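Local coordinates for endolysin (Clostridium phage phiCD27, PDB 3QAY), which probably cleaves the amide bond between N-acetylmuramic acid and L-alanine in the cell wall of Clostridium difficile, as a zinc-dependent phage amidase, at residues Ile4-Gly9 against His47-Ile52; Pro36-Thr41 against Gly165-Ile170; Leu80-His85 against Thr140-Glu145; Gly95-Tyr100 against Lys121-Lys126; Thr110-Lys115 against Glu172-Lys177. One frame throughout, in Å; residues are numbered along the deposited sequence.

The five contacts illustrate how an alpha/beta fold builds a metal site at one end of its sheet. Interactions 1, 3 and 4 each pair two parallel strands of one mixed sheet. Interaction 3 is central and holds zinc ligand His-85; interaction 1 adjoins it through a probable hydrogen bond from Cys-5 N to Leu-80 O (2.8 Å). Interaction 4 joins its other side where Leu-99 N meets Leu-143 O at 2.8 Å, antiparallel. Centres of interactions 1 and 4 are about 20 Å apart. Interactions 2 and 5 share helix 152-175, which meets helices 27-44 and 103-116; Ile-170 CG2 lies 3.8 Å from Ile-144 CD1, tying this helical layer to the sheet.

Interaction 1: residues Ile4-Gly9 against His47-Ile52; sequences ICITVG and HKVDVI. With PO4 (phosphate ion), chain G.
Ile-4 to Val-8 and Lys-48 to Ile-52 are the two parallel strands of a beta-alpha-beta unit whose connection is helix 27-44. Their register is regular: Ile-4 N donates to Lys-48 O at 2.7 Å, Asp-50 N returns to Ile-4 O, and Ile-6 N reaches Asp-50 O at 2.9 Å. Ile-52 N to Ile-6 O (2.7 Å) and Val-8 N to Ile-52 O complete the ladder. On the face with helix 27-44, CD1 of Ile-6, carried out by an extended second torsion (172°), comes obliquely against Val-49 CG1 (3.7 Å). Ala-39 and Phe-42 of the helix cover Val-49. On the other face, toward helix 64-75, Cys-5 SG touches Ile-52 CG1 at 3.7 Å, and Thr-7 CG2 rests on Ile-52 CB. OD2 of Asp-50 bonds Tyr-78. Strand 48-52 is the outermost on its side, and its outward Val-51 N donates to phosphate O3 at 2.8 Å, an ion also held by Arg-43 and probably left from crystallisation. Inward amides are therefore spent on the neighbouring strand, whereas an outward one remains able to bind an anion.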
# COMPACT_ATOMS: atom_id res chain seq x y z
N ILE A 4 7.31 -5.03 10.42
CA ILE A 4 6.45 -4.28 9.51
C ILE A 4 5.26 -5.12 9.10
O ILE A 4 5.38 -6.32 8.83
CB ILE A 4 7.22 -3.83 8.24
CG1 ILE A 4 8.47 -3.03 8.61
CG2 ILE A 4 6.33 -2.98 7.35
CD1 ILE A 4 9.29 -2.57 7.41
N CYS A 5 4.09 -4.49 9.06
CA CYS A 5 2.88 -5.16 8.59
C CYS A 5 2.50 -4.56 7.26
O CYS A 5 2.45 -3.33 7.14
CB CYS A 5 1.74 -4.97 9.58
SG CYS A 5 0.19 -5.80 9.09
N ILE A 6 2.26 -5.41 6.27
CA ILE A 6 1.75 -4.96 4.98
C ILE A 6 0.36 -5.55 4.80
O ILE A 6 0.20 -6.77 4.76
CB ILE A 6 2.63 -5.42 3.79
CG1 ILE A 6 4.05 -4.88 3.92
CG2 ILE A 6 2.04 -4.95 2.46
CD1 ILE A 6 5.01 -5.47 2.89
N THR A 7 -0.65 -4.68 4.73
CA THR A 7 -1.99 -5.12 4.37
C THR A 7 -2.25 -4.82 2.90
O THR A 7 -1.78 -3.81 2.38
CB THR A 7 -3.07 -4.45 5.23
OG1 THR A 7 -3.00 -3.03 5.09
CG2 THR A 7 -2.90 -4.82 6.69
N VAL A 8 -2.96 -5.71 2.23
CA VAL A 8 -3.45 -5.46 0.89
C VAL A 8 -4.87 -4.91 1.00
O VAL A 8 -5.73 -5.52 1.63
CB VAL A 8 -3.44 -6.74 0.03
CG1 VAL A 8 -4.22 -6.55 -1.26
CG2 VAL A 8 -1.99 -7.17 -0.25
N GLY A 9 -5.09 -3.75 0.40
CA GLY A 9 -6.39 -3.12 0.41
C GLY A 9 -7.42 -3.91 -0.38
O GLY A 9 -7.08 -4.59 -1.35
N HIS A 47 14.69 -6.53 8.08
CA HIS A 47 13.44 -6.29 8.81
C HIS A 47 12.53 -7.50 8.74
O HIS A 47 12.66 -8.35 7.85
CB HIS A 47 12.75 -5.03 8.26
CG HIS A 47 13.65 -3.84 8.21
ND1 HIS A 47 13.88 -3.03 9.29
CD2 HIS A 47 14.43 -3.36 7.21
CE1 HIS A 47 14.73 -2.08 8.96
NE2 HIS A 47 15.09 -2.26 7.70
N LYS A 48 11.62 -7.61 9.70
CA LYS A 48 10.65 -8.69 9.71
C LYS A 48 9.32 -8.14 9.19
O LYS A 48 8.92 -7.03 9.55
CB LYS A 48 10.49 -9.28 11.10
CG LYS A 48 11.56 -10.32 11.45
CD LYS A 48 11.32 -10.92 12.84
CE LYS A 48 10.11 -11.87 12.88
NZ LYS A 48 10.29 -13.11 12.07
N VAL A 49 8.66 -8.93 8.35
CA VAL A 49 7.44 -8.51 7.68
C VAL A 49 6.38 -9.60 7.72
O VAL A 49 6.67 -10.78 7.49
CB VAL A 49 7.70 -8.15 6.20
CG1 VAL A 49 6.42 -7.59 5.57
CG2 VAL A 49 8.83 -7.16 6.08
N ASP A 50 5.15 -9.18 8.02
CA ASP A 50 3.96 -10.01 7.86
C ASP A 50 3.07 -9.36 6.83
O ASP A 50 2.80 -8.16 6.89
CB ASP A 50 3.17 -10.09 9.17
CG ASP A 50 3.88 -10.88 10.24
OD1 ASP A 50 4.70 -11.76 9.90
OD2 ASP A 50 3.61 -10.61 11.43
N VAL A 51 2.60 -10.16 5.88
CA VAL A 51 1.68 -9.69 4.86
C VAL A 51 0.29 -10.16 5.23
O VAL A 51 0.08 -11.35 5.48
CB VAL A 51 2.05 -10.24 3.46
CG1 VAL A 51 0.98 -9.87 2.45
CG2 VAL A 51 3.42 -9.71 3.04
N ILE A 52 -0.66 -9.23 5.28
CA ILE A 52 -2.06 -9.54 5.61
C ILE A 52 -2.93 -9.29 4.40
O ILE A 52 -3.07 -8.15 3.95
CB ILE A 52 -2.59 -8.67 6.77
CG1 ILE A 52 -1.72 -8.81 8.02
CG2 ILE A 52 -4.04 -9.04 7.10
CD1 ILE A 52 -1.61 -10.21 8.54
P PO4 G . 4.14 -13.50 5.09
O1 PO4 G . 3.09 -14.35 4.42
O2 PO4 G . 4.72 -12.56 4.07
O3 PO4 G . 3.52 -12.75 6.24
O4 PO4 G . 5.23 -14.38 5.65

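Interaction 2: residues Pro36-Thr41 against Gly165-Ile170; sequences PVLADT and GIAKLI
Ala-167 CB sits against three residues of helix 27-44: Thr-41, Val-37 and Leu-38. The nearest atom is Thr-41 OG1, 3.4 Å away, a contact of an oxygen with a methyl group and not a polar bond. Val-37 CG1 meets the same methyl at 4.1 Å, and Leu-38 offers its own CA at 3.8 Å. Because the alanine is so small, the backbones come close, with CA of Leu-38 and CA of Ala-167 4.7 Å apart. Beside it, Leu-38 CD1 packs on Ile-170 CG2 at 3.8 Å, the two side chains crossing at about a right angle. The second torsion of Leu-38 (55°) sets CD1 there, also 3.8 Å from Ala-167 O. Thr-41 CG2 adds a looser touch on Lys-168 CA.

No hydrogen bond spans the pair; two helices on the same face of the amidase alpha/beta sheet meet through apolar surface. Their segment axes pass 8.7 Å apart with an angle of 48° between N-to-C directions. What holds the threonine in place is internal to its helix: with OG1 anti to the carbonyl carbon, the hydroxyl donates to Val-37 O at 2.8 Å. That oxygen also accepts from Thr-41 N, and the two donors arrive from opposite faces of its plane. Further out, Val-171 lies against both Leu-38 and Thr-41, and His-163 against Val-37. On the side of the sheet, Ala-39 of helix 27-44 rests on Val-51 of strand 48-52.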
# COMPACT_ATOMS: atom_id res chain seq x y z
N PRO A 36 4.05 -9.40 -1.44
CA PRO A 36 5.15 -10.32 -1.13
C PRO A 36 6.51 -9.88 -1.67
O PRO A 36 7.53 -10.17 -1.05
CB PRO A 36 4.71 -11.63 -1.78
CG PRO A 36 3.69 -11.26 -2.77
CD PRO A 36 3.00 -10.06 -2.24
N VAL A 37 6.54 -9.19 -2.80
CA VAL A 37 7.78 -8.62 -3.33
C VAL A 37 8.27 -7.49 -2.42
O VAL A 37 9.47 -7.39 -2.12
CB VAL A 37 7.59 -8.11 -4.77
CG1 VAL A 37 8.86 -7.43 -5.27
CG2 VAL A 37 7.19 -9.26 -5.69
N LEU A 38 7.34 -6.64 -1.97
CA LEU A 38 7.66 -5.55 -1.04
C LEU A 38 8.21 -6.09 0.28
O LEU A 38 9.20 -5.58 0.80
CB LEU A 38 6.43 -4.68 -0.77
CG LEU A 38 6.58 -3.47 0.16
CD1 LEU A 38 7.69 -2.53 -0.34
CD2 LEU A 38 5.27 -2.70 0.31
N ALA A 39 7.56 -7.12 0.82
CA ALA A 39 8.02 -7.79 2.04
C ALA A 39 9.46 -8.30 1.91
O ALA A 39 10.29 -8.05 2.79
CB ALA A 39 7.08 -8.95 2.41
N ASP A 40 9.74 -9.00 0.82
CA ASP A 40 11.07 -9.55 0.58
C ASP A 40 12.14 -8.47 0.44
O ASP A 40 13.28 -8.66 0.85
CB ASP A 40 11.06 -10.42 -0.69
CG ASP A 40 10.45 -11.79 -0.47
OD1 ASP A 40 10.25 -12.19 0.70
OD2 ASP A 40 10.19 -12.48 -1.48
N THR A 41 11.76 -7.33 -0.14
CA THR A 41 12.69 -6.21 -0.27
C THR A 41 13.05 -5.65 1.12
O THR A 41 14.22 -5.38 1.39
CB THR A 41 12.12 -5.11 -1.19
OG1 THR A 41 11.71 -5.71 -2.43
CG2 THR A 41 13.16 -4.05 -1.47
N GLY A 165 11.01 -2.99 -8.75
CA GLY A 165 11.27 -1.57 -8.95
C GLY A 165 10.39 -0.68 -8.10
O GLY A 165 10.86 0.31 -7.54
N ILE A 166 9.10 -1.00 -8.02
CA ILE A 166 8.17 -0.28 -7.15
C ILE A 166 8.53 -0.51 -5.68
O ILE A 166 8.58 0.43 -4.89
CB ILE A 166 6.71 -0.74 -7.38
CG1 ILE A 166 6.20 -0.25 -8.74
CG2 ILE A 166 5.78 -0.23 -6.25
CD1 ILE A 166 5.62 1.14 -8.71
N ALA A 167 8.77 -1.77 -5.33
CA ALA A 167 9.14 -2.16 -3.97
C ALA A 167 10.38 -1.40 -3.49
O ALA A 167 10.39 -0.84 -2.39
CB ALA A 167 9.37 -3.66 -3.88
N LYS A 168 11.41 -1.38 -4.32
CA LYS A 168 12.67 -0.73 -3.95
C LYS A 168 12.47 0.74 -3.59
O LYS A 168 13.07 1.23 -2.64
CB LYS A 168 13.71 -0.88 -5.07
CG LYS A 168 15.12 -0.39 -4.70
CD LYS A 168 16.11 -0.65 -5.84
CE LYS A 168 17.52 -0.12 -5.51
NZ LYS A 168 18.21 0.45 -6.72
N LEU A 169 11.61 1.43 -4.35
CA LEU A 169 11.36 2.85 -4.11
C LEU A 169 10.63 3.07 -2.78
O LEU A 169 10.97 3.98 -2.02
CB LEU A 169 10.57 3.47 -5.27
CG LEU A 169 11.32 3.62 -6.60
CD1 LEU A 169 10.39 4.15 -7.70
CD2 LEU A 169 12.53 4.52 -6.43
N ILE A 170 9.66 2.22 -2.50
CA ILE A 170 8.92 2.28 -1.25
C ILE A 170 9.82 1.97 -0.06
O ILE A 170 9.76 2.65 0.95
CB ILE A 170 7.76 1.27 -1.22
CG1 ILE A 170 6.68 1.67 -2.24
CG2 ILE A 170 7.18 1.17 0.19
CD1 ILE A 170 5.54 0.66 -2.39

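Interaction 3: residues Leu80-His85 against Thr140-Glu145; sequences LLIELH and TAVLIE. With ZN (zinc ion), chain E.
The imidazole of His-85 lies obliquely across the isobutyl end of Leu-143, whose CD2 comes 3.4 Å from His-85 CD2. At the ring's edge, in plane, NE2 donates to Glu-83 OE1 at 2.7 Å, with an N-H to oxygen angle of 167°. The donor meets that oxygen on its anti side, 25° out of the carboxylate plane. At the other nitrogen, ND1 binds the zinc ion at 2.0 Å. This is the metal site of the amidase alpha/beta fold, placed toward the C-terminal end of a central parallel strand pair; His-10 and Glu-27 are its other protein ligands, and the ring of His-10 stands nearly perpendicular to that of His-85. Water 1 is a longer ligand, 2.4 Å from the zinc.

Glu-83 thus acts as a second-shell residue fixing the rotation of a first-shell histidine. Its other oxygen, OE2, is itself held by Lys-69 and Thr-7. CB of His-85 is approached by Glu-145 OE2 at 3.8 Å, through a glutamate chain bent at its second torsion.

Beneath this site the strands run parallel, linked by alternating backbone bonds from Leu-81 N to Thr-140 O through to His-85 N, which donates to Ile-144 O at 2.7 Å. On the face away from the ring, Ile-82 CG1 runs alongside Val-142 CG2, 4.0 Å away. Two residues on, on the same face, Ile-144 CD1 presses on Ile-82 CG2 at 3.4 Å, tighter than usual van der Waals contact.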
# COMPACT_ATOMS: atom_id res chain seq x y z
N LEU A 80 5.43 -0.55 12.23
CA LEU A 80 4.89 0.15 11.07
C LEU A 80 3.87 -0.69 10.28
O LEU A 80 4.10 -1.87 10.01
CB LEU A 80 6.04 0.58 10.14
CG LEU A 80 5.68 1.40 8.90
CD1 LEU A 80 5.02 2.71 9.28
CD2 LEU A 80 6.93 1.67 8.05
N LEU A 81 2.77 -0.06 9.90
CA LEU A 81 1.78 -0.65 8.99
C LEU A 81 1.78 0.09 7.66
O LEU A 81 1.79 1.32 7.63
CB LEU A 81 0.38 -0.58 9.61
CG LEU A 81 -0.82 -0.89 8.71
CD1 LEU A 81 -0.74 -2.31 8.15
CD2 LEU A 81 -2.12 -0.68 9.48
N ILE A 82 1.79 -0.67 6.57
CA ILE A 82 1.64 -0.13 5.23
C ILE A 82 0.46 -0.84 4.59
O ILE A 82 0.42 -2.07 4.58
CB ILE A 82 2.89 -0.41 4.35
CG1 ILE A 82 4.12 0.30 4.91
CG2 ILE A 82 2.65 0.02 2.90
CD1 ILE A 82 5.43 -0.27 4.40
N GLU A 83 -0.51 -0.08 4.08
CA GLU A 83 -1.57 -0.68 3.27
C GLU A 83 -1.43 -0.24 1.82
O GLU A 83 -1.30 0.95 1.53
CB GLU A 83 -2.97 -0.34 3.77
CG GLU A 83 -4.07 -1.11 3.01
CD GLU A 83 -5.39 -1.15 3.73
OE1 GLU A 83 -6.24 -0.28 3.44
OE2 GLU A 83 -5.57 -2.02 4.62
N LEU A 84 -1.46 -1.22 0.93
CA LEU A 84 -1.21 -1.01 -0.48
C LEU A 84 -2.52 -0.81 -1.22
O LEU A 84 -3.44 -1.65 -1.14
CB LEU A 84 -0.47 -2.22 -1.07
CG LEU A 84 0.92 -2.50 -0.49
CD1 LEU A 84 1.53 -3.73 -1.14
CD2 LEU A 84 1.81 -1.28 -0.69
N HIS A 85 -2.59 0.32 -1.92
CA HIS A 85 -3.69 0.65 -2.81
C HIS A 85 -3.16 1.12 -4.16
O HIS A 85 -1.97 1.39 -4.34
CB HIS A 85 -4.55 1.76 -2.21
CG HIS A 85 -5.40 1.30 -1.06
ND1 HIS A 85 -6.73 1.00 -1.19
CD2 HIS A 85 -5.10 1.09 0.24
CE1 HIS A 85 -7.22 0.63 -0.02
NE2 HIS A 85 -6.25 0.67 0.87
N THR A 140 2.20 3.31 13.96
CA THR A 140 2.26 4.28 12.88
C THR A 140 1.86 3.59 11.58
O THR A 140 2.30 2.46 11.31
CB THR A 140 3.67 4.86 12.73
OG1 THR A 140 4.07 5.45 13.97
CG2 THR A 140 3.71 5.93 11.63
N ALA A 141 0.99 4.23 10.80
CA ALA A 141 0.50 3.64 9.56
C ALA A 141 0.55 4.61 8.40
O ALA A 141 0.42 5.83 8.59
CB ALA A 141 -0.91 3.13 9.75
N VAL A 142 0.77 4.07 7.20
CA VAL A 142 0.62 4.83 5.97
C VAL A 142 -0.16 4.01 4.95
O VAL A 142 -0.08 2.78 4.91
CB VAL A 142 1.97 5.29 5.38
CG1 VAL A 142 2.64 6.25 6.33
CG2 VAL A 142 2.88 4.11 5.08
N LEU A 143 -0.95 4.70 4.14
CA LEU A 143 -1.68 4.06 3.07
C LEU A 143 -1.05 4.54 1.78
O LEU A 143 -1.06 5.74 1.48
CB LEU A 143 -3.15 4.45 3.14
CG LEU A 143 -4.12 3.77 2.18
CD1 LEU A 143 -5.55 4.01 2.64
CD2 LEU A 143 -3.94 4.25 0.75
N ILE A 144 -0.48 3.61 1.02
CA ILE A 144 0.21 3.96 -0.22
C ILE A 144 -0.70 3.75 -1.42
O ILE A 144 -1.22 2.64 -1.65
CB ILE A 144 1.52 3.17 -0.41
CG1 ILE A 144 2.41 3.29 0.83
CG2 ILE A 144 2.27 3.67 -1.64
CD1 ILE A 144 3.68 2.45 0.76
N GLU A 145 -0.92 4.84 -2.17
CA GLU A 145 -1.57 4.79 -3.47
C GLU A 145 -0.45 4.93 -4.51
O GLU A 145 -0.11 6.04 -4.92
CB GLU A 145 -2.58 5.93 -3.59
CG GLU A 145 -3.66 5.94 -2.50
CD GLU A 145 -5.02 5.46 -2.98
OE1 GLU A 145 -5.22 5.30 -4.19
OE2 GLU A 145 -5.91 5.28 -2.12
ZN ZN E . -7.95 1.17 -2.76
O HOH W 1 -9.55 2.30 -1.32

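Interaction 4: residues Gly95-Tyr100 against Lys121-Lys126; sequences GSEVLY and KNRGAK. With PO4 (phosphate ion), chain H.
Glu-97 stretches out between Arg-123 and Lys-126, its CG anti to the backbone N (chi1 172°) and the chain extended beyond. Both cations converge on OE2, forming a salt-bridge network: Lys-126 NZ at 2.7 Å and Arg-123 NE at 2.9 Å, from opposite faces of the carboxylate and well above its plane. Lys-126 gets there with its chain extended beyond CG, whereas Arg-123 bends at its third torsion (chi3 66°), which carries NE back toward the glutamate. OE2 then lies at the guanidinium's edge, although the two flat groups are turned 44° apart. Water 2 donates to OE1 and accepts from Arg-123 NH2.

The strands belong to a beta-alpha-beta unit closed over helix 103-116, and strand 122-127 forms one edge of the sheet. Their parallel ladder runs from Ser-96 N, which donates to Lys-121 O at 2.8 Å, to Tyr-100 N on Lys-126 O. Between the pairs Ser-96 with Asn-122 and Leu-99 with Lys-126, the second strand holds one residue more, an irregularity consistent with a beta bulge around Gly-124, whose buried carbonyl oxygen has no partner in the model. Tyr-100 CG takes the crowded position between N and carbonyl carbon; the ring has Ala-125 C at its edge and CE2 3.3 Å from Lys-126 C. CE2 also touches Ala-125 CB (3.9 Å). Water 3 lies 2.6 Å from Tyr-100 OH and donates to Ala-125 O.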
# COMPACT_ATOMS: atom_id res chain seq x y z
N GLY A 95 -0.20 9.47 -10.96
CA GLY A 95 0.85 9.71 -9.98
C GLY A 95 0.68 8.98 -8.67
O GLY A 95 -0.26 8.19 -8.48
N SER A 96 1.61 9.26 -7.76
CA SER A 96 1.70 8.58 -6.48
C SER A 96 1.30 9.52 -5.36
O SER A 96 1.45 10.73 -5.46
CB SER A 96 3.12 8.09 -6.24
OG SER A 96 3.56 7.29 -7.32
N GLU A 97 0.83 8.92 -4.27
CA GLU A 97 0.24 9.64 -3.17
C GLU A 97 0.27 8.73 -1.94
O GLU A 97 0.04 7.53 -2.07
CB GLU A 97 -1.19 9.95 -3.60
CG GLU A 97 -2.11 10.53 -2.62
CD GLU A 97 -3.39 10.92 -3.30
OE1 GLU A 97 -4.43 10.27 -3.05
OE2 GLU A 97 -3.34 11.85 -4.13
N VAL A 98 0.60 9.28 -0.77
CA VAL A 98 0.64 8.48 0.46
C VAL A 98 -0.18 9.16 1.56
O VAL A 98 0.05 10.33 1.88
CB VAL A 98 2.09 8.23 0.94
CG1 VAL A 98 2.11 7.48 2.26
CG2 VAL A 98 2.90 7.48 -0.13
N LEU A 99 -1.14 8.43 2.12
CA LEU A 99 -2.01 8.96 3.18
C LEU A 99 -1.46 8.58 4.55
O LEU A 99 -0.98 7.46 4.74
CB LEU A 99 -3.45 8.46 3.00
CG LEU A 99 -4.01 8.59 1.58
CD1 LEU A 99 -5.49 8.20 1.53
CD2 LEU A 99 -3.82 10.01 1.05
N TYR A 100 -1.51 9.52 5.48
CA TYR A 100 -0.93 9.32 6.81
C TYR A 100 -1.83 9.93 7.89
O TYR A 100 -2.78 10.67 7.59
CB TYR A 100 0.47 9.92 6.88
CG TYR A 100 0.47 11.43 6.80
CD1 TYR A 100 0.38 12.20 7.95
CD2 TYR A 100 0.55 12.08 5.58
CE1 TYR A 100 0.37 13.58 7.89
CE2 TYR A 100 0.55 13.47 5.51
CZ TYR A 100 0.46 14.21 6.67
OH TYR A 100 0.45 15.58 6.61
N LYS A 121 4.27 11.01 -11.11
CA LYS A 121 3.98 12.34 -10.60
C LYS A 121 3.89 12.27 -9.07
O LYS A 121 3.15 11.45 -8.54
CB LYS A 121 2.65 12.85 -11.16
CG LYS A 121 2.20 14.19 -10.60
CD LYS A 121 0.79 14.51 -11.06
CE LYS A 121 0.39 15.92 -10.69
NZ LYS A 121 1.01 16.93 -11.60
N ASN A 122 4.64 13.12 -8.38
CA ASN A 122 4.55 13.20 -6.92
C ASN A 122 3.35 14.06 -6.53
O ASN A 122 3.43 15.29 -6.55
CB ASN A 122 5.84 13.78 -6.32
CG ASN A 122 5.86 13.73 -4.79
OD1 ASN A 122 4.83 13.52 -4.14
ND2 ASN A 122 7.04 13.91 -4.21
N ARG A 123 2.25 13.41 -6.18
CA ARG A 123 1.03 14.11 -5.76
C ARG A 123 1.13 14.63 -4.32
O ARG A 123 0.32 15.46 -3.91
CB ARG A 123 -0.20 13.21 -5.90
CG ARG A 123 -0.46 12.73 -7.33
CD ARG A 123 -1.47 11.59 -7.38
NE ARG A 123 -2.81 11.99 -6.96
CZ ARG A 123 -3.70 12.63 -7.71
NH1 ARG A 123 -3.42 12.98 -8.96
NH2 ARG A 123 -4.89 12.95 -7.20
N GLY A 124 2.10 14.12 -3.56
CA GLY A 124 2.36 14.59 -2.19
C GLY A 124 1.74 13.71 -1.11
O GLY A 124 0.78 12.99 -1.35
N ALA A 125 2.32 13.79 0.10
CA ALA A 125 1.77 13.12 1.28
C ALA A 125 0.54 13.88 1.75
O ALA A 125 0.53 15.11 1.75
CB ALA A 125 2.80 13.07 2.38
N LYS A 126 -0.50 13.16 2.16
CA LYS A 126 -1.77 13.79 2.53
C LYS A 126 -2.30 13.23 3.83
O LYS A 126 -2.36 12.02 4.02
CB LYS A 126 -2.81 13.59 1.42
CG LYS A 126 -2.36 14.13 0.07
CD LYS A 126 -3.39 13.88 -1.01
CE LYS A 126 -2.89 14.38 -2.36
NZ LYS A 126 -3.98 14.37 -3.37
P PO4 H . 4.69 17.74 -11.29
O1 PO4 H . 3.84 16.86 -12.19
O2 PO4 H . 4.94 19.07 -11.97
O3 PO4 H . 4.01 17.97 -9.96
O4 PO4 H . 6.01 17.05 -11.06
O HOH W 2 -6.23 11.21 -4.80
O HOH W 3 0.76 16.85 4.38

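Interaction 5: residues Thr110-Lys115 against Glu172-Lys177; sequences TRICDK and EGVLNK
Gly-173 O receives Arg-111 NE at 2.7 Å, with an N-H to oxygen angle of 166°, in a bond that lies in the guanidinium plane. The same group sends NH2 to the next carbonyl, Val-174 O, at 2.8 Å; this donor stands above the carbonyl plane and its bond is more bent. Two successive carbonyls at the C-terminal end of helix 152-175 are thus gripped by one arginine from helix 103-116, a positive group at the end where the helix dipole would be expected to welcome it. Arg-111 bends at its third torsion (chi3 -53°), bringing NE round to the carbonyl. Over one face of the guanidinium lies Asn-176 CB, 3.4 Å from NE, and the asparagine's amide plane stacks on it, 7° from parallel.

A second polar tie is the salt bridge from Lys-115 NZ to Glu-172 OE1 (2.9 Å), the two chains crossing at about a right angle. The ammonium also binds Asn-178, and OE2 of the glutamate accepts from Ile-179 N, so the chain's last residues are drawn into the network. Between the polar ties the helices come very close: Gly-173, which has no side chain, sets its CA 4.2 Å from Ile-112 CA. Toward the sheet, Ile-112 CD1 and Val-174 CG2 meet at 3.6 Å, lying side by side. The helix ends in a Schellman motif, with Asn-176 as its positive-phi C-prime residue, Lys-177 N bonded to Glu-172 O and a weak bond from Asn-176 N to Gly-173 O.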
# COMPACT_ATOMS: atom_id res chain seq x y z
N THR A 110 6.31 11.30 3.14
CA THR A 110 7.04 12.25 2.29
C THR A 110 8.20 11.58 1.55
O THR A 110 8.40 11.80 0.36
CB THR A 110 7.59 13.43 3.13
OG1 THR A 110 6.49 14.09 3.79
CG2 THR A 110 8.33 14.43 2.25
N ARG A 111 8.94 10.73 2.25
CA ARG A 111 10.06 10.03 1.65
C ARG A 111 9.59 9.01 0.60
O ARG A 111 10.17 8.93 -0.47
CB ARG A 111 10.93 9.36 2.72
CG ARG A 111 11.65 10.35 3.64
CD ARG A 111 12.75 9.67 4.45
NE ARG A 111 12.25 8.49 5.17
CZ ARG A 111 11.90 8.47 6.46
NH1 ARG A 111 12.00 9.55 7.23
NH2 ARG A 111 11.46 7.33 6.99
N ILE A 112 8.54 8.26 0.91
CA ILE A 112 7.95 7.34 -0.07
C ILE A 112 7.52 8.11 -1.32
O ILE A 112 7.83 7.71 -2.44
CB ILE A 112 6.73 6.60 0.50
CG1 ILE A 112 7.15 5.63 1.60
CG2 ILE A 112 6.01 5.84 -0.60
CD1 ILE A 112 6.01 5.15 2.45
N CYS A 113 6.81 9.21 -1.11
CA CYS A 113 6.36 10.06 -2.20
C CYS A 113 7.50 10.58 -3.07
O CYS A 113 7.40 10.57 -4.29
CB CYS A 113 5.54 11.23 -1.65
SG CYS A 113 3.85 10.77 -1.31
N ASP A 114 8.57 11.04 -2.43
CA ASP A 114 9.73 11.53 -3.17
C ASP A 114 10.36 10.43 -4.01
O ASP A 114 10.75 10.67 -5.16
CB ASP A 114 10.78 12.15 -2.23
CG ASP A 114 10.42 13.55 -1.80
OD1 ASP A 114 9.61 14.21 -2.48
OD2 ASP A 114 10.96 14.00 -0.77
N LYS A 115 10.46 9.22 -3.45
CA LYS A 115 11.04 8.09 -4.17
C LYS A 115 10.18 7.66 -5.35
O LYS A 115 10.67 7.58 -6.48
CB LYS A 115 11.31 6.92 -3.21
CG LYS A 115 12.59 7.08 -2.40
CD LYS A 115 13.82 7.02 -3.29
CE LYS A 115 15.09 7.29 -2.53
NZ LYS A 115 16.29 7.03 -3.37
N GLU A 172 13.23 2.13 0.08
CA GLU A 172 14.20 3.22 0.23
C GLU A 172 13.59 4.40 0.97
O GLU A 172 14.23 4.99 1.85
CB GLU A 172 14.74 3.67 -1.13
CG GLU A 172 15.73 2.70 -1.75
CD GLU A 172 16.42 3.25 -2.99
OE1 GLU A 172 15.89 4.19 -3.62
OE2 GLU A 172 17.50 2.73 -3.34
N GLY A 173 12.35 4.73 0.62
CA GLY A 173 11.60 5.80 1.27
C GLY A 173 11.36 5.54 2.75
O GLY A 173 11.69 6.37 3.58
N VAL A 174 10.80 4.38 3.07
CA VAL A 174 10.50 4.04 4.47
C VAL A 174 11.78 4.00 5.30
O VAL A 174 11.85 4.58 6.39
CB VAL A 174 9.74 2.70 4.57
CG1 VAL A 174 9.66 2.22 6.01
CG2 VAL A 174 8.33 2.85 3.97
N LEU A 175 12.82 3.36 4.77
CA LEU A 175 14.06 3.16 5.50
C LEU A 175 14.99 4.37 5.48
O LEU A 175 15.96 4.42 6.24
CB LEU A 175 14.79 1.92 4.98
CG LEU A 175 14.04 0.59 5.13
CD1 LEU A 175 14.89 -0.55 4.58
CD2 LEU A 175 13.63 0.33 6.58
N ASN A 176 14.70 5.35 4.62
CA ASN A 176 15.52 6.56 4.48
C ASN A 176 16.97 6.23 4.15
O ASN A 176 17.90 6.72 4.78
CB ASN A 176 15.45 7.44 5.73
CG ASN A 176 15.94 8.88 5.49
OD1 ASN A 176 16.23 9.27 4.36
ND2 ASN A 176 16.04 9.66 6.55
N LYS A 177 17.16 5.38 3.15
CA LYS A 177 18.48 5.07 2.64
C LYS A 177 18.38 4.59 1.21
O LYS A 177 17.29 4.31 0.72
CB LYS A 177 19.18 4.03 3.52
CG LYS A 177 18.47 2.69 3.63
CD LYS A 177 19.32 1.67 4.38
CE LYS A 177 18.86 0.25 4.12
NZ LYS A 177 19.77 -0.77 4.70